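Local coordinates for regulatory protein MarR (Planctomyces limnophilus, PDB 3U2R) that probably acts as a DNA-binding transcription factor of the MarR family, using a winged helix-turn-helix fold, at residues A[21-26]-A[136-141]; A[49-54]-A[80-85]; A[87-92]-A[113-118]. All blocks are in the same frame, centred on the assembly; numbering follows the deposited sequence.

Contact 1 (A[21-26]-A[136-141]); sequences YLQLWR and ADELHE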
loop_
_atom_site.group_PDB
_atom_site.type_symbol
_atom_site.label_atom_id
_atom_site.label_comp_id
_atom_site.label_asym_id
_atom_site.label_seq_id
_atom_site.Cartn_x
_atom_site.Cartn_y
_atom_site.Cartn_z
ATOM N N TYR A 21 -15.496 12.032 1.137
ATOM C CA TYR A 21 -15.758 12.620 2.464
ATOM C C TYR A 21 -15.772 11.531 3.563
ATOM O O TYR A 21 -15.172 11.737 4.625
ATOM C CB TYR A 21 -17.078 13.420 2.433
ATOM C CG TYR A 21 -17.527 13.980 3.763
ATOM C CD1 TYR A 21 -16.956 15.133 4.285
ATOM C CD2 TYR A 21 -18.550 13.378 4.486
ATOM C CE1 TYR A 21 -17.411 15.692 5.485
ATOM C CE2 TYR A 21 -19.010 13.922 5.687
ATOM C CZ TYR A 21 -18.448 15.088 6.178
ATOM O OH TYR A 21 -18.859 15.637 7.380
ATOM N N LEU A 22 -16.427 10.380 3.311
ATOM C CA LEU A 22 -16.414 9.248 4.256
ATOM C C LEU A 22 -15.053 8.666 4.352
ATOM O O LEU A 22 -14.616 8.363 5.453
ATOM C CB LEU A 22 -17.392 8.145 3.862
ATOM C CG LEU A 22 -18.836 8.587 3.911
ATOM C CD1 LEU A 22 -19.690 7.684 3.061
ATOM C CD2 LEU A 22 -19.374 8.625 5.353
ATOM N N GLN A 23 -14.281 8.639 3.230
ATOM C CA GLN A 23 -12.936 8.148 3.363
ATOM C C GLN A 23 -12.086 9.074 4.222
ATOM O O GLN A 23 -11.251 8.580 4.965
ATOM C CB GLN A 23 -12.298 7.957 1.978
ATOM C CG GLN A 23 -10.973 7.113 2.060
ATOM C CD GLN A 23 -11.248 5.683 2.415
ATOM O OE1 GLN A 23 -12.173 5.087 1.885
ATOM N NE2 GLN A 23 -10.478 5.105 3.342
ATOM N N LEU A 24 -12.268 10.409 4.131
ATOM C CA LEU A 24 -11.500 11.390 4.912
ATOM C C LEU A 24 -11.786 11.233 6.398
ATOM O O LEU A 24 -10.863 11.287 7.238
ATOM C CB LEU A 24 -11.846 12.809 4.460
ATOM C CG LEU A 24 -11.143 13.957 5.184
ATOM C CD1 LEU A 24 -9.721 14.069 4.768
ATOM C CD2 LEU A 24 -11.858 15.275 4.874
ATOM N N TRP A 25 -13.057 10.996 6.725
ATOM C CA TRP A 25 -13.429 10.703 8.096
ATOM C C TRP A 25 -12.839 9.392 8.555
ATOM O O TRP A 25 -12.336 9.380 9.667
ATOM C CB TRP A 25 -14.952 10.716 8.307
ATOM C CG TRP A 25 -15.432 12.100 8.569
ATOM C CD1 TRP A 25 -15.912 12.990 7.648
ATOM C CD2 TRP A 25 -15.176 12.855 9.750
ATOM N NE1 TRP A 25 -16.075 14.223 8.234
ATOM C CE2 TRP A 25 -15.631 14.168 9.521
ATOM C CE3 TRP A 25 -14.640 12.542 11.011
ATOM C CZ2 TRP A 25 -15.696 15.124 10.543
ATOM C CZ3 TRP A 25 -14.712 13.493 12.025
ATOM C CH2 TRP A 25 -15.184 14.778 11.773
ATOM N N ARG A 26 -12.841 8.301 7.725
ATOM C CA ARG A 26 -12.167 7.056 8.117
ATOM C C ARG A 26 -10.668 7.277 8.384
ATOM O O ARG A 26 -10.128 6.615 9.218
ATOM C CB ARG A 26 -12.280 5.945 7.045
ATOM C CG ARG A 26 -13.678 5.524 6.646
ATOM C CD ARG A 26 -13.654 4.320 5.687
ATOM N NE ARG A 26 -13.396 3.174 6.503
ATOM C CZ ARG A 26 -14.314 2.527 7.202
ATOM N NH1 ARG A 26 -13.961 1.544 8.008
ATOM N NH2 ARG A 26 -15.604 2.864 7.103
ATOM N N ALA A 136 -3.502 0.124 4.199
ATOM C CA ALA A 136 -4.275 -1.118 4.117
ATOM C C ALA A 136 -5.751 -0.824 3.982
ATOM O O ALA A 136 -6.431 -1.487 3.224
ATOM C CB ALA A 136 -4.060 -1.998 5.327
ATOM N N ASP A 137 -6.279 0.060 4.756
ATOM C CA ASP A 137 -7.744 0.359 4.649
ATOM C C ASP A 137 -8.096 0.819 3.192
ATOM O O ASP A 137 -9.059 0.359 2.593
ATOM C CB ASP A 137 -8.137 1.464 5.639
ATOM C CG ASP A 137 -8.064 1.158 7.158
ATOM O OD1 ASP A 137 -8.101 -0.035 7.526
ATOM O OD2 ASP A 137 -8.021 2.157 8.001
ATOM N N GLU A 138 -7.258 1.692 2.624
ATOM C CA GLU A 138 -7.440 2.216 1.292
ATOM C C GLU A 138 -7.291 1.130 0.225
ATOM O O GLU A 138 -8.035 1.107 -0.761
ATOM C CB GLU A 138 -6.421 3.359 1.058
ATOM C CG GLU A 138 -6.758 4.552 1.951
ATOM C CD GLU A 138 -5.624 5.419 2.413
ATOM O OE1 GLU A 138 -4.530 5.376 1.812
ATOM O OE2 GLU A 138 -5.856 6.198 3.359
ATOM N N LEU A 139 -6.334 0.250 0.420
ATOM C CA LEU A 139 -6.152 -0.863 -0.498
ATOM C C LEU A 139 -7.345 -1.844 -0.422
ATOM O O LEU A 139 -7.774 -2.337 -1.473
ATOM C CB LEU A 139 -4.802 -1.580 -0.238
ATOM C CG LEU A 139 -3.667 -0.920 -1.014
ATOM C CD1 LEU A 139 -2.357 -1.248 -0.427
ATOM C CD2 LEU A 139 -3.715 -1.410 -2.470
ATOM N N HIS A 140 -7.944 -2.035 0.750
ATOM C CA HIS A 140 -9.162 -2.894 0.840
ATOM C C HIS A 140 -10.290 -2.312 0.006
ATOM O O HIS A 140 -10.916 -3.025 -0.738
ATOM C CB HIS A 140 -9.647 -3.062 2.270
ATOM C CG HIS A 140 -8.653 -3.783 3.097
ATOM N ND1 HIS A 140 -8.456 -3.508 4.456
ATOM C CD2 HIS A 140 -7.752 -4.701 2.705
ATOM C CE1 HIS A 140 -7.469 -4.316 4.826
ATOM N NE2 HIS A 140 -7.024 -5.031 3.781
ATOM N N GLU A 141 -10.488 -1.015 0.066
ATOM C CA GLU A 141 -11.534 -0.357 -0.707
ATOM C C GLU A 141 -11.183 -0.385 -2.199
ATOM O O GLU A 141 -12.058 -0.700 -3.003
ATOM C CB GLU A 141 -11.769 1.081 -0.171
ATOM C CG GLU A 141 -12.943 1.802 -0.822
ATOM C CD GLU A 141 -14.318 1.217 -0.585
ATOM O OE1 GLU A 141 -14.490 0.337 0.294
ATOM O OE2 GLU A 141 -15.222 1.600 -1.355
HETATM O O HOH W 1 -8.393 6.109 4.572
#
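Gln23 of helix 18-40 reaches across to Glu138 and Glu141 of helix 110-148, and its path illustrates how a buried polar side chain can bridge two helices through a water, with no direct hydrogen bond between them. The nearest alpha carbons, those of Gln23 and Glu138, are 8.3 Å apart. From CB, which already points at the other helix, CG continues anti to the backbone N (chi1 -167°). The chain then bends at chi2 (69°), which directs the two amide atoms to different glutamates. OE1 comes near the aliphatic CG of Glu141, 4.3 Å away, a loose approach and not a hydrogen bond. NE2 comes to 4.0 Å from Glu138 CG, the nearest approach of the two side chains, and spends an N-H on a water, 2.6 Å from NE2. The same water donates to Glu138 OE2 at 2.8 Å, so one molecule completes the link that the side chains do not make themselves. Amide and carboxylate stand almost perpendicular, their planes 87° apart. Glu138 OE1 lies close to Glu138 OE1 of the second subunit, a pairing that may favour protonation of one of the two acids. The carboxylate of Glu141 is engaged elsewhere, in a salt bridge to Arg144. The contact thus joins the first and last helices of the chain between two other subunits: Leu134 and Leu131 of the second meet Glu138 and Glu141, while Ala136 and His140 face Ile143 and His140 of a third.

Contact 2 (A[49-54]-A[80-85]); sequences YNTLRL and TRLIDR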
loop_
_atom_site.group_PDB
_atom_site.type_symbol
_atom_site.label_atom_id
_atom_site.label_comp_id
_atom_site.label_asym_id
_atom_site.label_seq_id
_atom_site.Cartn_x
_atom_site.Cartn_y
_atom_site.Cartn_z
ATOM N N TYR A 49 -0.286 16.447 24.497
ATOM C CA TYR A 49 1.006 16.267 23.825
ATOM C C TYR A 49 1.314 17.514 22.977
ATOM O O TYR A 49 2.449 18.005 22.986
ATOM C CB TYR A 49 0.949 14.986 22.961
ATOM C CG TYR A 49 2.184 14.755 22.103
ATOM C CD1 TYR A 49 3.334 14.212 22.642
ATOM C CD2 TYR A 49 2.188 15.074 20.758
ATOM C CE1 TYR A 49 4.494 14.066 21.884
ATOM C CE2 TYR A 49 3.320 14.868 19.969
ATOM C CZ TYR A 49 4.465 14.325 20.535
ATOM O OH TYR A 49 5.626 14.125 19.829
ATOM N N ASN A 50 0.280 18.010 22.234
ATOM C CA ASN A 50 0.378 19.179 21.357
ATOM C C ASN A 50 0.707 20.444 22.175
ATOM O O ASN A 50 1.579 21.189 21.793
ATOM C CB ASN A 50 -0.889 19.370 20.566
ATOM C CG ASN A 50 -1.071 18.361 19.470
ATOM O OD1 ASN A 50 -0.165 17.635 19.089
ATOM N ND2 ASN A 50 -2.193 18.421 18.832
ATOM N N THR A 51 0.159 20.575 23.361
ATOM C CA THR A 51 0.524 21.670 24.292
ATOM C C THR A 51 1.977 21.522 24.752
ATOM O O THR A 51 2.773 22.460 24.665
ATOM C CB THR A 51 -0.435 21.663 25.477
ATOM O OG1 THR A 51 -1.780 21.793 24.995
ATOM C CG2 THR A 51 -0.146 22.750 26.451
ATOM N N LEU A 52 2.361 20.332 25.202
ATOM C CA LEU A 52 3.731 20.169 25.630
ATOM C C LEU A 52 4.710 20.455 24.492
ATOM O O LEU A 52 5.685 21.126 24.737
ATOM C CB LEU A 52 3.959 18.758 26.189
ATOM C CG LEU A 52 3.186 18.380 27.491
ATOM C CD1 LEU A 52 3.308 16.882 27.811
ATOM C CD2 LEU A 52 3.718 19.144 28.730
ATOM N N ARG A 53 4.447 19.997 23.256
ATOM C CA ARG A 53 5.337 20.246 22.099
ATOM C C ARG A 53 5.435 21.724 21.777
ATOM O O ARG A 53 6.485 22.211 21.374
ATOM C CB ARG A 53 4.824 19.514 20.848
ATOM C CG ARG A 53 5.155 18.031 20.763
ATOM C CD ARG A 53 6.449 17.799 20.023
ATOM N NE ARG A 53 6.490 18.400 18.680
ATOM C CZ ARG A 53 5.955 17.888 17.569
ATOM N NH1 ARG A 53 5.303 16.735 17.605
ATOM N NH2 ARG A 53 6.069 18.531 16.415
ATOM N N LEU A 54 4.307 22.408 21.866
ATOM C CA LEU A 54 4.243 23.857 21.626
ATOM C C LEU A 54 5.080 24.569 22.712
ATOM O O LEU A 54 5.862 25.464 22.394
ATOM C CB LEU A 54 2.765 24.296 21.671
ATOM C CG LEU A 54 2.412 25.755 21.494
ATOM C CD1 LEU A 54 2.814 26.266 20.097
ATOM C CD2 LEU A 54 0.925 25.947 21.636
ATOM N N THR A 80 -7.607 25.098 30.027
ATOM C CA THR A 80 -7.203 25.374 31.411
ATOM C C THR A 80 -7.300 24.080 32.229
ATOM O O THR A 80 -6.384 23.816 32.979
ATOM C CB THR A 80 -8.009 26.522 32.018
ATOM O OG1 THR A 80 -7.682 27.698 31.259
ATOM C CG2 THR A 80 -7.711 26.721 33.565
ATOM N N ARG A 81 -8.360 23.263 32.048
ATOM C CA ARG A 81 -8.459 21.981 32.770
ATOM C C ARG A 81 -7.319 21.048 32.307
ATOM O O ARG A 81 -6.628 20.411 33.103
ATOM C CB ARG A 81 -9.834 21.314 32.540
ATOM C CG ARG A 81 -10.923 21.818 33.484
ATOM C CD ARG A 81 -12.342 21.580 32.948
ATOM N NE ARG A 81 -12.779 20.179 33.046
ATOM C CZ ARG A 81 -13.295 19.597 34.131
ATOM N NH1 ARG A 81 -13.432 20.281 35.266
ATOM N NH2 ARG A 81 -13.666 18.320 34.093
ATOM N N LEU A 82 -7.147 21.000 30.995
ATOM C CA LEU A 82 -6.085 20.284 30.291
ATOM C C LEU A 82 -4.706 20.649 30.916
ATOM O O LEU A 82 -3.962 19.761 31.298
ATOM C CB LEU A 82 -6.197 20.710 28.828
ATOM C CG LEU A 82 -5.200 20.289 27.813
ATOM C CD1 LEU A 82 -5.817 20.389 26.418
ATOM C CD2 LEU A 82 -3.959 21.173 27.820
ATOM N N ILE A 83 -4.422 21.946 31.070
ATOM C CA ILE A 83 -3.163 22.434 31.609
ATOM C C ILE A 83 -3.098 22.131 33.112
ATOM O O ILE A 83 -2.009 21.837 33.585
ATOM C CB ILE A 83 -2.959 23.959 31.277
ATOM C CG1 ILE A 83 -2.576 24.118 29.798
ATOM C CG2 ILE A 83 -1.839 24.645 32.140
ATOM C CD1 ILE A 83 -2.663 25.513 29.310
ATOM N N ASP A 84 -4.238 22.217 33.854
ATOM C CA ASP A 84 -4.329 21.882 35.280
ATOM C C ASP A 84 -3.763 20.490 35.512
ATOM O O ASP A 84 -3.027 20.291 36.460
ATOM C CB ASP A 84 -5.811 21.874 35.795
ATOM C CG ASP A 84 -6.557 23.181 36.012
ATOM O OD1 ASP A 84 -5.919 24.265 35.897
ATOM O OD2 ASP A 84 -7.790 23.122 36.348
ATOM N N ARG A 85 -4.162 19.513 34.672
ATOM C CA ARG A 85 -3.665 18.137 34.775
ATOM C C ARG A 85 -2.168 18.108 34.571
ATOM O O ARG A 85 -1.460 17.462 35.345
ATOM C CB ARG A 85 -4.349 17.215 33.745
ATOM C CG ARG A 85 -5.800 16.892 34.108
ATOM C CD ARG A 85 -6.432 15.948 33.098
ATOM N NE ARG A 85 -7.013 16.660 31.957
ATOM C CZ ARG A 85 -7.408 16.088 30.819
ATOM N NH1 ARG A 85 -7.279 14.772 30.643
ATOM N NH2 ARG A 85 -7.919 16.828 29.841
#
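Within the winged helix-turn-helix domain of this MarR protein, Thr51 of helix 46-58 meets Leu82 and Ile83 of helix 78-88, the helix that corresponds to the recognition helix of relatives. The hydroxyl oxygen OG1 of Thr51 lies 3.6 Å from Leu82 CD2, a contact between a polar atom and a methyl group. OG1 is also hydrogen-bonded to the carbonyl oxygen of Gln47, one turn back on its own helix, so the buried hydroxyl has a polar partner. The first torsion of Thr51 explains both: at chi1 -57° OG1 sits beside the backbone N, where it can reach that carbonyl, while CG2 stands anti to N and takes the other direction. The two branches thereby divide the partners, OG1 facing Leu82 and CG2 facing Ile83. Leu82 aims its CB at helix 46-58, and its side chain runs alongside that of Thr51, the two pointing opposite ways. Ile83 starts out beside the interface, but its far end draws closer, bringing CG1 to 4.4 Å from Thr51 CG2. All three residues are buried, yet no hydrogen bond crosses the interface; the helices pack with the alpha carbons of Thr51 and Ile83 separated by 8.2 Å. Ile83 also touches Ile68 of helix 65-71, which continues the apolar layer to a third helix. On the flank of helix 78-88, Asp84 pairs with Arg94 of strand 92-97. Thr51 packed against Leu82 and Ile83 forms part of the core of a winged helix-turn-helix domain, in which helix 78-88 occupies the place of the recognition helix of MarR relatives.

Contact 3 (A[87-92]-A[113-118]); sequences DDRGLV and LKLLKD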
loop_
_atom_site.group_PDB
_atom_site.type_symbol
_atom_site.label_atom_id
_atom_site.label_comp_id
_atom_site.label_asym_id
_atom_site.label_seq_id
_atom_site.Cartn_x
_atom_site.Cartn_y
_atom_site.Cartn_z
ATOM N N ASP A 87 -0.038 20.636 35.031
ATOM C CA ASP A 87 0.518 21.315 36.263
ATOM C C ASP A 87 0.519 20.374 37.447
ATOM O O ASP A 87 1.531 20.289 38.150
ATOM C CB ASP A 87 -0.318 22.529 36.629
ATOM C CG ASP A 87 0.430 23.583 37.440
ATOM O OD1 ASP A 87 1.223 23.212 38.297
ATOM O OD2 ASP A 87 0.196 24.780 37.219
ATOM N N ASP A 88 -0.561 19.587 37.647
ATOM C CA ASP A 88 -0.574 18.692 38.806
ATOM C C ASP A 88 0.485 17.633 38.687
ATOM O O ASP A 88 1.014 17.204 39.689
ATOM C CB ASP A 88 -1.952 18.031 38.986
ATOM C CG ASP A 88 -3.042 19.017 39.349
ATOM O OD1 ASP A 88 -2.716 20.079 39.965
ATOM O OD2 ASP A 88 -4.214 18.749 39.012
ATOM N N ARG A 89 0.784 17.202 37.447
ATOM C CA ARG A 89 1.817 16.216 37.186
ATOM C C ARG A 89 3.257 16.822 37.221
ATOM O O ARG A 89 4.222 16.086 37.004
ATOM C CB ARG A 89 1.604 15.573 35.814
ATOM C CG ARG A 89 0.221 14.940 35.562
ATOM C CD ARG A 89 0.203 13.433 35.562
ATOM N NE ARG A 89 1.125 12.791 34.611
ATOM C CZ ARG A 89 0.842 12.375 33.377
ATOM N NH1 ARG A 89 -0.369 12.580 32.851
ATOM N NH2 ARG A 89 1.766 11.756 32.652
ATOM N N GLY A 90 3.410 18.122 37.478
ATOM C CA GLY A 90 4.730 18.763 37.510
ATOM C C GLY A 90 5.319 18.865 36.106
ATOM O O GLY A 90 6.518 18.959 35.939
ATOM N N LEU A 91 4.497 18.772 35.052
ATOM C CA LEU A 91 5.032 18.774 33.681
ATOM C C LEU A 91 5.150 20.190 33.099
ATOM O O LEU A 91 5.873 20.383 32.110
ATOM C CB LEU A 91 4.155 17.904 32.763
ATOM C CG LEU A 91 4.098 16.436 33.125
ATOM C CD1 LEU A 91 3.095 15.768 32.252
ATOM C CD2 LEU A 91 5.467 15.727 32.979
ATOM N N VAL A 92 4.390 21.141 33.654
ATOM C CA VAL A 92 4.396 22.548 33.262
ATOM C C VAL A 92 4.400 23.419 34.506
ATOM O O VAL A 92 4.059 22.931 35.562
ATOM C CB VAL A 92 3.241 22.922 32.364
ATOM C CG1 VAL A 92 3.227 22.073 31.114
ATOM C CG2 VAL A 92 1.909 22.863 33.119
ATOM N N LEU A 113 10.018 18.133 29.625
ATOM C CA LEU A 113 11.005 17.894 28.568
ATOM C C LEU A 113 11.344 16.383 28.532
ATOM O O LEU A 113 11.391 15.764 27.459
ATOM C CB LEU A 113 12.299 18.707 28.776
ATOM C CG LEU A 113 12.181 20.207 28.500
ATOM C CD1 LEU A 113 13.395 20.941 29.022
ATOM C CD2 LEU A 113 12.076 20.482 26.976
ATOM N N LYS A 114 11.588 15.806 29.701
ATOM C CA LYS A 114 11.899 14.384 29.781
ATOM C C LYS A 114 10.746 13.575 29.211
ATOM O O LYS A 114 10.982 12.605 28.484
ATOM C CB LYS A 114 12.175 13.975 31.227
ATOM C CG LYS A 114 12.307 12.463 31.509
ATOM C CD LYS A 114 13.726 12.000 31.548
ATOM C CE LYS A 114 13.807 10.517 31.845
ATOM N NZ LYS A 114 13.950 9.732 30.595
ATOM N N LEU A 115 9.515 13.936 29.547
ATOM C CA LEU A 115 8.389 13.159 29.047
ATOM C C LEU A 115 8.338 13.202 27.528
ATOM O O LEU A 115 8.145 12.173 26.882
ATOM C CB LEU A 115 7.053 13.627 29.656
ATOM C CG LEU A 115 5.823 12.938 29.129
ATOM C CD1 LEU A 115 5.862 11.373 29.408
ATOM C CD2 LEU A 115 4.626 13.556 29.732
ATOM N N LEU A 116 8.557 14.362 26.949
ATOM C CA LEU A 116 8.591 14.484 25.482
ATOM C C LEU A 116 9.773 13.669 24.889
ATOM O O LEU A 116 9.568 13.023 23.900
ATOM C CB LEU A 116 8.697 15.956 25.062
ATOM C CG LEU A 116 7.492 16.814 25.257
ATOM C CD1 LEU A 116 7.782 18.212 24.802
ATOM C CD2 LEU A 116 6.333 16.307 24.498
ATOM N N LYS A 117 10.944 13.594 25.536
ATOM C CA LYS A 117 12.052 12.760 25.017
ATOM C C LYS A 117 11.670 11.272 25.083
ATOM O O LYS A 117 11.955 10.529 24.133
ATOM C CB LYS A 117 13.382 13.009 25.757
ATOM C CG LYS A 117 14.007 14.359 25.431
ATOM C CD LYS A 117 15.443 14.524 25.942
ATOM C CE LYS A 117 15.848 15.993 26.128
ATOM N NZ LYS A 117 17.295 16.161 26.475
ATOM N N ASP A 118 10.984 10.838 26.167
ATOM C CA ASP A 118 10.510 9.450 26.280
ATOM C C ASP A 118 9.409 9.110 25.299
ATOM O O ASP A 118 9.173 7.930 25.033
ATOM C CB ASP A 118 9.968 9.165 27.675
ATOM C CG ASP A 118 11.007 9.196 28.762
ATOM O OD1 ASP A 118 12.219 9.178 28.427
ATOM O OD2 ASP A 118 10.618 9.274 29.943
#
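Leu91 and Leu115 make the close part of this contact, immediately after the Schellman motif that ends helix 78-88 and ahead of the strand leading into the wing of the winged-helix domain. CD2 of Leu115 does the touching for its side: it lies 3.7 Å from Leu91 CD1 and 4.0 Å from Leu91 CD2, one methyl set against both branches of the other leucine. Leu115 reaches that position because its CG is anti to the backbone N (chi1 176°), carrying the methyl outward from helix 110-148. The turn is stabilised by a bond from Gly90 N to Asp87 O, and Gly90 has the positive phi of the motif; Leu91 follows, its methyls approaching Leu115 although its CB starts off to the side. Packing is looser at Arg89, whose NH2 stays 4.5 Å from Leu115 CD2, with the methyl oblique to the guanidinium. Leu91 CD1 lies above one face of that same group, towards its rim. Hydrogen bonds from NH2 to the carbonyl of Phe42 and from NH1 to that of Glu43 fix the rotation of this otherwise exposed side chain. Beyond the leucines, helix 110-148 turns a charged flank to solvent: Lys114 NZ forms a salt bridge with Asp118 OD1, 2.8 Å away, at the syn lone pair of that oxygen.

In the fold
Three contacts of one chain, two between helices and one between a helix-ending turn and a helix, show how chemistry follows position. Contact 1 joins the first and last helices, buried yet polar. Contacts 2 and 3, centres 10 Å apart in the winged-helix domain, are essentially apolar; contact 2 is wholly buried, while contact 3 runs from core to surface. They touch directly: Leu52 packs on Val92 and Leu115, and Tyr49 on Leu116. Contacts 1 and 2 touch the second subunit; contact 3 touches no other chain. Contacts 1 and 3, centres 35 Å apart, share helix 110-148, which runs from the subunit interface to the winged-helix domain that probably binds DNA.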